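Local coordinates for protein SPT6 (Antonospora locustae, PDB 2XP1) that takes part in transcription elongation, its tandem SH2 domains enabling interaction with RNA polymerase II, probably by reading phosphorylated segments of the polymerase, at residues A[132-138]-A[149-153]; A[103-108]-A[125-131]; A[16-22]-A[36-40]; A[8-12]-A[65-70]. All coordinates share one frame; numbering follows the deposited sequence.

Interaction 1 of 4, residues A[132-138]-A[149-153]. With SO4 (sulfate ion), chain C.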
# COMPACT_ATOMS: atom_id res chain seq x y z
N LYS A 132 18.95 14.26 -1.14
CA LYS A 132 19.36 13.40 -2.24
C LYS A 132 18.16 12.67 -2.82
O LYS A 132 18.09 12.45 -4.03
CB LYS A 132 20.44 12.39 -1.80
CG LYS A 132 21.62 13.02 -1.09
CD LYS A 132 22.87 12.12 -1.14
CE LYS A 132 24.06 12.72 -0.35
NZ LYS A 132 25.41 12.20 -0.74
N TYR A 133 17.20 12.33 -1.96
CA TYR A 133 15.97 11.67 -2.41
C TYR A 133 14.71 12.32 -1.85
O TYR A 133 14.11 11.85 -0.87
CB TYR A 133 16.02 10.13 -2.22
CG TYR A 133 17.29 9.51 -2.81
CD1 TYR A 133 18.42 9.36 -2.04
CD2 TYR A 133 17.36 9.13 -4.16
CE1 TYR A 133 19.61 8.82 -2.56
CE2 TYR A 133 18.56 8.58 -4.70
CZ TYR A 133 19.67 8.43 -3.88
OH TYR A 133 20.85 7.90 -4.36
N PRO A 134 14.30 13.44 -2.47
CA PRO A 134 13.17 14.18 -1.93
C PRO A 134 12.02 13.23 -1.82
O PRO A 134 11.70 12.54 -2.80
CB PRO A 134 12.88 15.19 -3.04
CG PRO A 134 14.20 15.41 -3.69
CD PRO A 134 14.88 14.08 -3.66
N GLY A 135 11.38 13.21 -0.66
CA GLY A 135 10.31 12.26 -0.40
C GLY A 135 10.76 11.22 0.63
O GLY A 135 9.91 10.58 1.24
N LYS A 136 12.06 11.04 0.80
CA LYS A 136 12.56 10.16 1.87
C LYS A 136 12.90 10.89 3.19
O LYS A 136 13.55 11.94 3.21
CB LYS A 136 13.81 9.40 1.43
CG LYS A 136 13.64 8.53 0.16
CD LYS A 136 12.67 7.38 0.42
CE LYS A 136 12.02 6.86 -0.87
NZ LYS A 136 11.22 5.60 -0.58
N LEU A 137 12.54 10.28 4.30
CA LEU A 137 13.07 10.72 5.60
C LEU A 137 14.32 9.91 5.94
O LEU A 137 14.27 8.68 5.96
CB LEU A 137 12.03 10.48 6.69
CG LEU A 137 12.41 10.77 8.14
CD1 LEU A 137 12.53 12.23 8.39
CD2 LEU A 137 11.31 10.15 8.97
N THR A 138 15.41 10.59 6.26
CA THR A 138 16.63 9.93 6.70
C THR A 138 16.59 9.66 8.20
O THR A 138 16.36 10.56 8.99
CB THR A 138 17.87 10.74 6.29
OG1 THR A 138 17.86 10.89 4.87
CG2 THR A 138 19.16 10.07 6.67
N GLU A 149 19.49 5.41 7.12
CA GLU A 149 18.51 4.57 6.47
C GLU A 149 17.40 5.43 5.95
O GLU A 149 17.07 6.45 6.55
CB GLU A 149 17.92 3.55 7.43
CG GLU A 149 18.88 2.54 8.06
CD GLU A 149 18.12 1.44 8.82
OE1 GLU A 149 17.93 1.59 10.04
OE2 GLU A 149 17.68 0.45 8.19
N TYR A 150 16.78 5.00 4.86
CA TYR A 150 15.75 5.79 4.27
C TYR A 150 14.38 5.28 4.63
O TYR A 150 14.11 4.08 4.49
CB TYR A 150 15.91 5.84 2.75
CG TYR A 150 17.07 6.69 2.23
CD1 TYR A 150 17.47 7.85 2.89
CD2 TYR A 150 17.77 6.32 1.08
CE1 TYR A 150 18.54 8.62 2.43
CE2 TYR A 150 18.82 7.09 0.60
CZ TYR A 150 19.20 8.24 1.27
OH TYR A 150 20.26 9.02 0.79
N ILE A 151 13.50 6.19 5.03
CA ILE A 151 12.14 5.83 5.26
C ILE A 151 11.28 6.54 4.23
O ILE A 151 11.46 7.73 4.00
CB ILE A 151 11.72 6.23 6.69
CG1 ILE A 151 12.56 5.45 7.71
CG2 ILE A 151 10.25 6.02 6.94
CD1 ILE A 151 12.55 6.08 9.14
N GLY A 152 10.33 5.84 3.62
CA GLY A 152 9.43 6.48 2.65
C GLY A 152 8.39 7.32 3.35
O GLY A 152 7.91 6.97 4.42
N VAL A 153 8.01 8.44 2.76
CA VAL A 153 6.95 9.25 3.35
C VAL A 153 5.74 9.37 2.42
O VAL A 153 5.77 10.15 1.45
CB VAL A 153 7.43 10.68 3.74
CG1 VAL A 153 6.34 11.40 4.42
CG2 VAL A 153 8.67 10.66 4.64
S SO4 C . 20.54 12.54 2.28
O1 SO4 C . 22.00 12.38 2.26
O2 SO4 C . 20.19 13.84 1.70
O3 SO4 C . 20.05 12.50 3.66
O4 SO4 C . 19.93 11.45 1.54
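Tyr150 and Thr138 reach out together from one face of an antiparallel hairpin, a worked example of how paired strands can present polar groups to an anion. Leu137 and Ile151, whose side chains point to the opposite face, are joined by two backbone bonds of the same length, Leu137 N to Ile151 O and Ile151 N to Leu137 O, both 2.8 Å. Thr138 has OG1 beside its backbone N (chi1 -58°), which sets the hydroxyl in the plane of the Tyr150 ring, at its edge, 3.4 Å from CE1. From there OG1 donates to O3 of a sulfate at 3.0 Å, while Tyr150 OH donates to O4 at 2.6 Å. The Tyr133 ring crosses the Tyr150 ring, their planes 64° apart, and receives Tyr150 OH at its own edge, 3.4 Å from CD1. Lys132 adds its backbone N, 3.1 Å from sulfate O2, and lays its extended aliphatic chain beside the ion. A type II turn from Tyr133 to Lys136, with Gly135 at positive phi, carries this loop back to the strand. A valine in place of Thr138 would probably leave sulfate O3 without this donor. With Ser130 OG and Arg131 N also bonded to it, the sulfate is gripped by hydroxyls and backbone amides, a pocket consistent with a site for a phosphate or similar anion.

Interaction 2 of 4, residues A[103-108]-A[125-131]. With SO4 (sulfate ion), chain C.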
# COMPACT_ATOMS: atom_id res chain seq x y z
N LYS A 103 12.62 14.00 17.92
CA LYS A 103 13.85 13.56 17.23
C LYS A 103 14.05 14.07 15.79
O LYS A 103 15.05 13.74 15.15
CB LYS A 103 13.96 12.02 17.26
CG LYS A 103 14.07 11.40 18.64
CD LYS A 103 15.50 11.40 19.15
CE LYS A 103 15.81 12.60 20.03
NZ LYS A 103 15.34 12.41 21.44
N TYR A 104 13.10 14.86 15.28
CA TYR A 104 13.24 15.50 13.97
C TYR A 104 14.11 16.75 13.99
O TYR A 104 13.92 17.61 14.85
CB TYR A 104 11.87 15.89 13.44
CG TYR A 104 11.93 16.58 12.09
CD1 TYR A 104 11.92 15.83 10.91
CD2 TYR A 104 11.99 17.98 12.00
CE1 TYR A 104 11.97 16.45 9.66
CE2 TYR A 104 12.03 18.62 10.74
CZ TYR A 104 12.02 17.85 9.58
OH TYR A 104 12.06 18.46 8.33
N PHE A 105 15.04 16.85 13.03
CA PHE A 105 15.77 18.11 12.76
C PHE A 105 15.54 18.59 11.32
O PHE A 105 15.30 17.78 10.43
CB PHE A 105 17.27 17.96 13.00
CG PHE A 105 17.61 17.70 14.42
CD1 PHE A 105 17.55 16.41 14.94
CD2 PHE A 105 17.98 18.76 15.27
CE1 PHE A 105 17.85 16.17 16.27
CE2 PHE A 105 18.28 18.53 16.60
CZ PHE A 105 18.23 17.23 17.11
N ASN A 106 15.67 19.90 11.13
CA ASN A 106 15.55 20.57 9.81
C ASN A 106 16.74 20.47 8.88
O ASN A 106 16.57 20.55 7.66
CB ASN A 106 15.23 22.05 9.98
CG ASN A 106 13.75 22.31 10.17
OD1 ASN A 106 13.31 22.63 11.29
ND2 ASN A 106 12.96 22.13 9.09
N SER A 107 17.94 20.30 9.41
CA SER A 107 19.03 19.97 8.51
C SER A 107 19.93 18.85 9.04
O SER A 107 20.12 18.71 10.26
CB SER A 107 19.83 21.21 8.08
OG SER A 107 21.11 21.28 8.68
N PRO A 108 20.44 18.02 8.11
CA PRO A 108 21.54 17.08 8.34
C PRO A 108 22.67 17.75 9.12
O PRO A 108 23.10 17.23 10.17
CB PRO A 108 22.02 16.74 6.92
CG PRO A 108 21.08 17.44 5.96
CD PRO A 108 19.89 17.86 6.76
N TYR A 125 20.20 8.99 17.86
CA TYR A 125 19.61 8.95 16.54
C TYR A 125 18.86 10.19 16.26
O TYR A 125 18.39 10.85 17.18
CB TYR A 125 18.69 7.75 16.40
CG TYR A 125 17.56 7.70 17.39
CD1 TYR A 125 16.30 8.19 17.05
CD2 TYR A 125 17.74 7.17 18.67
CE1 TYR A 125 15.23 8.12 17.95
CE2 TYR A 125 16.69 7.10 19.58
CZ TYR A 125 15.43 7.58 19.21
OH TYR A 125 14.38 7.53 20.10
N ALA A 126 18.73 10.51 14.97
CA ALA A 126 18.10 11.75 14.57
C ALA A 126 17.33 11.49 13.34
O ALA A 126 17.58 10.48 12.68
CB ALA A 126 19.15 12.83 14.32
N PHE A 127 16.39 12.37 13.01
CA PHE A 127 15.65 12.26 11.74
C PHE A 127 15.71 13.59 11.02
O PHE A 127 15.59 14.62 11.64
CB PHE A 127 14.17 11.93 11.95
CG PHE A 127 13.92 10.59 12.53
CD1 PHE A 127 13.94 10.41 13.92
CD2 PHE A 127 13.59 9.53 11.71
CE1 PHE A 127 13.70 9.18 14.50
CE2 PHE A 127 13.34 8.27 12.24
CZ PHE A 127 13.38 8.08 13.68
N TYR A 128 15.88 13.53 9.70
CA TYR A 128 15.82 14.69 8.82
C TYR A 128 15.41 14.26 7.42
O TYR A 128 15.62 13.12 7.04
CB TYR A 128 17.15 15.42 8.81
CG TYR A 128 18.40 14.57 8.56
CD1 TYR A 128 18.91 14.41 7.26
CD2 TYR A 128 19.09 13.97 9.61
CE1 TYR A 128 20.05 13.67 7.02
CE2 TYR A 128 20.24 13.22 9.38
CZ TYR A 128 20.70 13.08 8.08
OH TYR A 128 21.83 12.34 7.84
N PHE A 129 14.79 15.16 6.67
CA PHE A 129 14.37 14.82 5.31
C PHE A 129 15.58 14.74 4.45
O PHE A 129 16.49 15.52 4.63
CB PHE A 129 13.41 15.86 4.74
CG PHE A 129 12.04 15.74 5.29
CD1 PHE A 129 11.52 16.74 6.06
CD2 PHE A 129 11.30 14.60 5.09
CE1 PHE A 129 10.25 16.62 6.59
CE2 PHE A 129 10.06 14.48 5.65
CZ PHE A 129 9.54 15.51 6.41
N SER A 130 15.54 13.79 3.52
CA SER A 130 16.60 13.59 2.53
C SER A 130 16.49 14.65 1.45
O SER A 130 15.40 14.90 0.94
CB SER A 130 16.45 12.21 1.83
OG SER A 130 17.46 12.03 0.82
N ARG A 131 17.65 15.22 1.09
CA ARG A 131 17.78 16.12 -0.06
C ARG A 131 18.22 15.35 -1.33
O ARG A 131 17.88 15.75 -2.46
CB ARG A 131 18.76 17.26 0.26
CG ARG A 131 18.16 18.42 1.07
CD ARG A 131 17.82 18.05 2.54
NE ARG A 131 17.27 19.21 3.24
CZ ARG A 131 16.61 19.21 4.41
NH1 ARG A 131 16.39 18.10 5.13
NH2 ARG A 131 16.17 20.38 4.86
S SO4 C . 20.54 12.54 2.28
O1 SO4 C . 22.00 12.38 2.26
O2 SO4 C . 20.19 13.84 1.70
O3 SO4 C . 20.05 12.50 3.66
O4 SO4 C . 19.93 11.45 1.54
O HOH W 1 14.54 17.88 7.71
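Tyr128 meets Pro108 because its chi1 of 50° tucks CG between the backbone N and the carbonyl carbon, turning one face of the ring to the proline; Pro108 CA rests 3.8 Å above the ring centre in a CH-pi contact. Tyr104, with CG opposite its backbone N (chi1 179°), sends its hydroxyl to the edge of the Phe129 ring. Arg131 folds back, and its NH1 donates to Phe129 O, two residues earlier in the chain, at 2.6 Å and in the guanidinium plane, while NH2 makes a weak bond to Asn106 O and a salt bridge to Asp56. Between these groups the loop 103-108 runs beside strand 124-129, bridged at Tyr104 and Phe127: Phe127 N donates to Lys103 O at 2.9 Å, and Phe105 N to Phe127 O at 2.7 Å. Lys103 lays CD over the face of Tyr125, 3.5 Å from CE1. A water gathers the far end, 2.6 Å from Tyr104 OH, giving a proton to Phe105 O and accepting from Phe129 N and Arg131 NH1. At the edge of its ring, Tyr128 CE1 lies 3.6 Å from sulfate O3. A serine in place of Tyr128 would probably leave a gap beneath Pro108 and take away the ring that walls this side of the sulfate. The principle is that two backbone bonds, aromatic packing and a shared water fasten the loop to an outer strand of the sheet, whose continuation then delivers Ser130 OG and Arg131 N to the anion.

Interaction 3 of 4, residues A[16-22]-A[36-40]. With SO4 (sulfate ion), chain B.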
# COMPACT_ATOMS: atom_id res chain seq x y z
N LEU A 16 -6.52 24.19 -8.36
CA LEU A 16 -5.20 23.99 -7.80
C LEU A 16 -4.14 23.99 -8.84
O LEU A 16 -2.96 24.02 -8.50
CB LEU A 16 -5.14 22.72 -6.96
CG LEU A 16 -5.81 23.01 -5.61
CD1 LEU A 16 -6.58 21.79 -5.24
CD2 LEU A 16 -4.84 23.35 -4.54
N PHE A 17 -4.54 23.94 -10.11
CA PHE A 17 -3.59 23.94 -11.21
C PHE A 17 -2.95 25.31 -11.38
O PHE A 17 -3.65 26.32 -11.55
CB PHE A 17 -4.27 23.52 -12.51
CG PHE A 17 -3.36 23.58 -13.71
CD1 PHE A 17 -2.49 22.51 -14.00
CD2 PHE A 17 -3.37 24.68 -14.54
CE1 PHE A 17 -1.61 22.58 -15.10
CE2 PHE A 17 -2.51 24.74 -15.63
CZ PHE A 17 -1.62 23.68 -15.90
N LYS A 18 -1.62 25.34 -11.33
CA LYS A 18 -0.83 26.54 -11.56
C LYS A 18 0.02 26.32 -12.80
O LYS A 18 0.60 25.24 -12.99
CB LYS A 18 0.07 26.86 -10.36
CG LYS A 18 -0.67 27.15 -9.03
CD LYS A 18 -0.80 28.65 -8.70
CE LYS A 18 -1.29 28.93 -7.26
NZ LYS A 18 -2.66 28.33 -6.94
N ASN A 19 0.07 27.34 -13.64
CA ASN A 19 0.85 27.28 -14.85
C ASN A 19 2.30 27.57 -14.51
O ASN A 19 2.79 28.65 -14.81
CB ASN A 19 0.29 28.29 -15.89
CG ASN A 19 1.03 28.24 -17.25
OD1 ASN A 19 1.49 27.17 -17.69
ND2 ASN A 19 1.16 29.42 -17.91
N PHE A 20 2.96 26.65 -13.83
CA PHE A 20 4.36 26.82 -13.43
C PHE A 20 5.20 25.69 -13.96
O PHE A 20 4.71 24.58 -14.13
CB PHE A 20 4.51 26.72 -11.91
CG PHE A 20 3.89 27.85 -11.12
CD1 PHE A 20 3.70 29.10 -11.68
CD2 PHE A 20 3.54 27.65 -9.80
CE1 PHE A 20 3.15 30.13 -10.92
CE2 PHE A 20 3.00 28.67 -9.05
CZ PHE A 20 2.80 29.90 -9.60
N ASN A 21 6.48 25.94 -14.14
CA ASN A 21 7.46 24.88 -14.38
C ASN A 21 8.00 24.44 -13.03
O ASN A 21 7.51 24.90 -11.99
CB ASN A 21 8.60 25.41 -15.30
CG ASN A 21 9.36 26.58 -14.68
OD1 ASN A 21 9.41 26.72 -13.45
ND2 ASN A 21 9.96 27.41 -15.53
N VAL A 22 9.02 23.59 -13.02
CA VAL A 22 9.68 23.18 -11.77
C VAL A 22 10.15 24.39 -10.91
O VAL A 22 9.66 24.56 -9.79
CB VAL A 22 10.86 22.17 -11.99
CG1 VAL A 22 11.67 21.97 -10.69
CG2 VAL A 22 10.34 20.81 -12.53
N PHE A 36 1.39 22.61 -1.18
CA PHE A 36 1.43 21.87 -2.45
C PHE A 36 0.68 22.61 -3.55
O PHE A 36 -0.09 23.52 -3.30
CB PHE A 36 0.79 20.49 -2.28
CG PHE A 36 -0.68 20.55 -2.10
CD1 PHE A 36 -1.52 20.46 -3.19
CD2 PHE A 36 -1.22 20.71 -0.83
CE1 PHE A 36 -2.90 20.52 -3.04
CE2 PHE A 36 -2.60 20.79 -0.66
CZ PHE A 36 -3.45 20.69 -1.77
N LEU A 37 0.90 22.22 -4.79
CA LEU A 37 0.12 22.79 -5.90
C LEU A 37 0.24 21.73 -6.93
O LEU A 37 0.93 20.75 -6.71
CB LEU A 37 0.72 24.11 -6.41
CG LEU A 37 2.23 24.14 -6.72
CD1 LEU A 37 2.49 23.51 -8.04
CD2 LEU A 37 2.80 25.61 -6.68
N ILE A 38 -0.44 21.91 -8.04
CA ILE A 38 -0.30 21.03 -9.18
C ILE A 38 0.20 21.91 -10.28
O ILE A 38 -0.33 23.01 -10.48
CB ILE A 38 -1.66 20.48 -9.52
CG1 ILE A 38 -2.10 19.53 -8.40
CG2 ILE A 38 -1.73 19.89 -10.91
CD1 ILE A 38 -3.52 19.23 -8.49
N ARG A 39 1.24 21.48 -10.97
CA ARG A 39 1.84 22.29 -12.01
C ARG A 39 1.66 21.61 -13.35
O ARG A 39 1.18 20.48 -13.39
CB ARG A 39 3.31 22.52 -11.74
CG ARG A 39 4.19 21.26 -11.73
CD ARG A 39 5.68 21.64 -11.73
NE ARG A 39 6.53 20.46 -11.57
CZ ARG A 39 6.91 19.66 -12.57
NH1 ARG A 39 6.55 19.93 -13.86
NH2 ARG A 39 7.67 18.60 -12.30
N LYS A 40 2.04 22.30 -14.43
CA LYS A 40 2.02 21.78 -15.81
C LYS A 40 3.11 20.71 -15.99
O LYS A 40 4.16 20.82 -15.37
CB LYS A 40 2.22 22.95 -16.80
CG LYS A 40 2.90 22.59 -18.12
CD LYS A 40 3.70 23.78 -18.76
CE LYS A 40 5.20 23.41 -19.06
NZ LYS A 40 5.50 22.91 -20.47
S SO4 B . 8.12 17.09 -15.90
O1 SO4 B . 8.16 17.05 -14.44
O2 SO4 B . 7.30 18.15 -16.42
O3 SO4 B . 7.58 15.80 -16.33
O4 SO4 B . 9.46 17.27 -16.46
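Phe17 pairs in parallel with Ile38, where Lys18 N donates to Ile38 O at 2.8 Å and a weak bond from Ile38 N to Leu16 O completes the bridge. The Phe17 ring turns its edge to Ile38 CG2 and runs beside Lys40, while Leu16 CD2 touches Phe36 CE1 at 3.7 Å. Past the strand, Phe20 offers its ring edge to Leu37 CD2, 3.8 Å from Phe20 CD2, and takes Lys18 CB over one face. Arg39 starts from chi1 63° and then extends straight to NE, passing Phe20 O and the carbonyl of Asn21. Val22 CG2 covers one face of its guanidinium, 3.5 Å from NH2. The nitrogen edge meets a sulfate: NH2 donates to O1 at 2.7 Å, nearly straight, and NH1 to O2 at 3.2 Å. NH2 is also bonded to His60, and Ser42 and Tyr46 bind the same ion. Asn21 OD1 caps Glu24 N at the start of helix 22-31, the helix of this beta-alpha-beta unit. Arg39 occupies the place of the arginine of the SH2 FLVR motif (here Phe36-Leu37-Ile38-Arg39); its two-pronged grip, with one face covered by a valine methyl, is consistent with a phosphate-binding pocket that the sulfate occupies as a mimic.

Interaction 4 of 4, residues A[8-12]-A[65-70]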
# COMPACT_ATOMS: atom_id res chain seq x y z
N ASN A 8 -8.33 21.16 -24.36
CA ASN A 8 -7.37 21.36 -23.28
C ASN A 8 -7.51 20.24 -22.26
O ASN A 8 -8.62 19.75 -22.03
CB ASN A 8 -7.52 22.72 -22.61
CG ASN A 8 -7.30 23.87 -23.59
OD1 ASN A 8 -6.19 24.43 -23.67
ND2 ASN A 8 -8.35 24.23 -24.34
N PRO A 9 -6.38 19.83 -21.65
CA PRO A 9 -6.50 18.85 -20.58
C PRO A 9 -7.45 19.40 -19.54
O PRO A 9 -7.43 20.60 -19.25
CB PRO A 9 -5.08 18.74 -20.02
CG PRO A 9 -4.26 19.76 -20.74
CD PRO A 9 -4.99 20.19 -21.95
N ARG A 10 -8.31 18.53 -19.02
CA ARG A 10 -9.30 18.93 -18.02
C ARG A 10 -8.70 19.53 -16.73
O ARG A 10 -9.31 20.40 -16.08
CB ARG A 10 -10.24 17.77 -17.71
CG ARG A 10 -11.06 17.28 -18.95
CD ARG A 10 -11.90 16.00 -18.65
NE ARG A 10 -11.09 14.80 -18.35
CZ ARG A 10 -10.87 14.32 -17.12
NH1 ARG A 10 -11.40 14.96 -16.08
NH2 ARG A 10 -10.12 13.23 -16.93
N PHE A 11 -7.50 19.12 -16.37
CA PHE A 11 -6.94 19.65 -15.14
C PHE A 11 -6.59 21.14 -15.22
O PHE A 11 -6.39 21.78 -14.19
CB PHE A 11 -5.77 18.80 -14.67
CG PHE A 11 -4.68 18.66 -15.66
CD1 PHE A 11 -3.80 19.70 -15.89
CD2 PHE A 11 -4.52 17.48 -16.36
CE1 PHE A 11 -2.78 19.57 -16.80
CE2 PHE A 11 -3.50 17.34 -17.27
CZ PHE A 11 -2.64 18.39 -17.50
N TYR A 12 -6.56 21.70 -16.44
CA TYR A 12 -6.34 23.16 -16.61
C TYR A 12 -7.43 23.94 -15.91
O TYR A 12 -7.18 24.95 -15.31
CB TYR A 12 -6.29 23.56 -18.09
CG TYR A 12 -4.92 23.40 -18.78
CD1 TYR A 12 -4.00 22.45 -18.35
CD2 TYR A 12 -4.58 24.18 -19.88
CE1 TYR A 12 -2.76 22.29 -18.98
CE2 TYR A 12 -3.33 24.03 -20.52
CZ TYR A 12 -2.43 23.09 -20.06
OH TYR A 12 -1.21 22.94 -20.71
N GLU A 65 -3.81 12.12 -16.65
CA GLU A 65 -5.21 12.33 -16.98
C GLU A 65 -5.60 11.39 -18.08
O GLU A 65 -4.99 11.40 -19.16
CB GLU A 65 -5.47 13.75 -17.44
CG GLU A 65 -6.92 14.00 -17.81
CD GLU A 65 -7.20 15.47 -18.09
OE1 GLU A 65 -7.34 15.83 -19.29
OE2 GLU A 65 -7.26 16.26 -17.10
N HIS A 66 -6.62 10.58 -17.80
CA HIS A 66 -7.19 9.65 -18.75
C HIS A 66 -8.60 10.12 -18.96
O HIS A 66 -8.99 11.14 -18.40
CB HIS A 66 -7.12 8.21 -18.22
CG HIS A 66 -5.73 7.76 -17.91
ND1 HIS A 66 -5.39 7.11 -16.74
CD2 HIS A 66 -4.57 7.90 -18.61
CE1 HIS A 66 -4.10 6.86 -16.74
NE2 HIS A 66 -3.57 7.33 -17.86
N SER A 67 -9.38 9.37 -19.74
CA SER A 67 -10.69 9.86 -20.17
C SER A 67 -11.68 10.30 -19.08
O SER A 67 -12.40 11.30 -19.27
CB SER A 67 -11.36 8.88 -21.12
OG SER A 67 -12.53 9.49 -21.64
N GLU A 68 -11.75 9.56 -17.97
CA GLU A 68 -12.54 10.05 -16.83
C GLU A 68 -11.72 10.13 -15.55
O GLU A 68 -11.79 11.13 -14.81
CB GLU A 68 -13.78 9.21 -16.60
CG GLU A 68 -15.00 9.67 -17.37
CD GLU A 68 -16.13 8.66 -17.27
OE1 GLU A 68 -15.98 7.70 -16.48
OE2 GLU A 68 -17.16 8.84 -17.98
N HIS A 69 -10.92 9.10 -15.32
CA HIS A 69 -10.08 9.04 -14.13
C HIS A 69 -8.68 9.64 -14.29
O HIS A 69 -8.22 9.94 -15.38
CB HIS A 69 -9.99 7.60 -13.64
CG HIS A 69 -11.33 6.97 -13.40
ND1 HIS A 69 -12.15 6.54 -14.42
CD2 HIS A 69 -11.99 6.69 -12.24
CE1 HIS A 69 -13.25 6.01 -13.90
NE2 HIS A 69 -13.18 6.09 -12.58
N TYR A 70 -8.02 9.84 -13.16
CA TYR A 70 -6.62 10.19 -13.10
C TYR A 70 -5.88 9.00 -12.47
O TYR A 70 -6.50 8.15 -11.83
CB TYR A 70 -6.45 11.49 -12.27
CG TYR A 70 -7.10 12.72 -12.91
CD1 TYR A 70 -8.48 12.94 -12.82
CD2 TYR A 70 -6.35 13.62 -13.64
CE1 TYR A 70 -9.08 14.05 -13.43
CE2 TYR A 70 -6.94 14.72 -14.26
CZ TYR A 70 -8.29 14.93 -14.14
OH TYR A 70 -8.87 16.01 -14.76
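Pro9 begins the contact by setting CA 3.4 Å from Glu65 OE1, at the mouth of a turn whose backbone amides hold a carboxylate, and it packs CB over a face of Phe11. Arg10 follows, and its N donates to Glu65 OE1 at 2.9 Å, using the syn lone pair of that oxygen. Its side chain bends at chi3 (-66°), which brings the guanidinium over the Glu65 carboxylate; the two planes lie stacked, 26° apart. The opposite charges probably attract across the stack, but OE1, 4.0 Å from Arg10 NE, lies well out of the guanidinium plane and no guanidinium N-H points at it. NH2 turns instead to the following loop, donating to His66 O at 2.8 Å, close to the guanidinium plane, while Tyr70 OH lies over a face of the guanidinium. Phe11 comes next. Its N makes a weak bond to Glu65 OE2 at 3.0 Å, and its ring, drawn close by chi1 57°, places CD2 3.1 Å from the same oxygen. The extended Glu65 thus has its carboxylate take two successive amides, the second weakly, with the Tyr70 hydroxyl close by at 2.9 Å from OE2. Phe11 and Tyr70 meet edge against edge. Here the N-terminal loop is tied to the turn between strands 57-65 and 70-72. Phe11 and Tyr70 both rest on Ile80, at the start of helix 80-100, Phe11 also meets Phe17 of strand 17-18, and His66 and His69 stack on His69 and His66 of the second subunit.

The four contacts fall into two pairs, one in each SH2 unit of the tandem. Interactions 1 and 2 touch directly, Thr138 N lying 2.7 Å from Tyr128 O between neighbouring strands, and together they close one sulfate site. Interaction 3 lies inside the loop closed by interaction 4; the two meet where Phe17 CB comes 3.2 Å from Phe11 O, and interaction 3 alone of the four holds the other sulfate. The pairs are well separated: the centres of interactions 2 and 3 are about 27 Å apart, those of interactions 2 and 4 about 37 Å. Helix 80-100 packs against both sheets. One site combines an arginine with hydroxyls, the other uses hydroxyls and backbone amides.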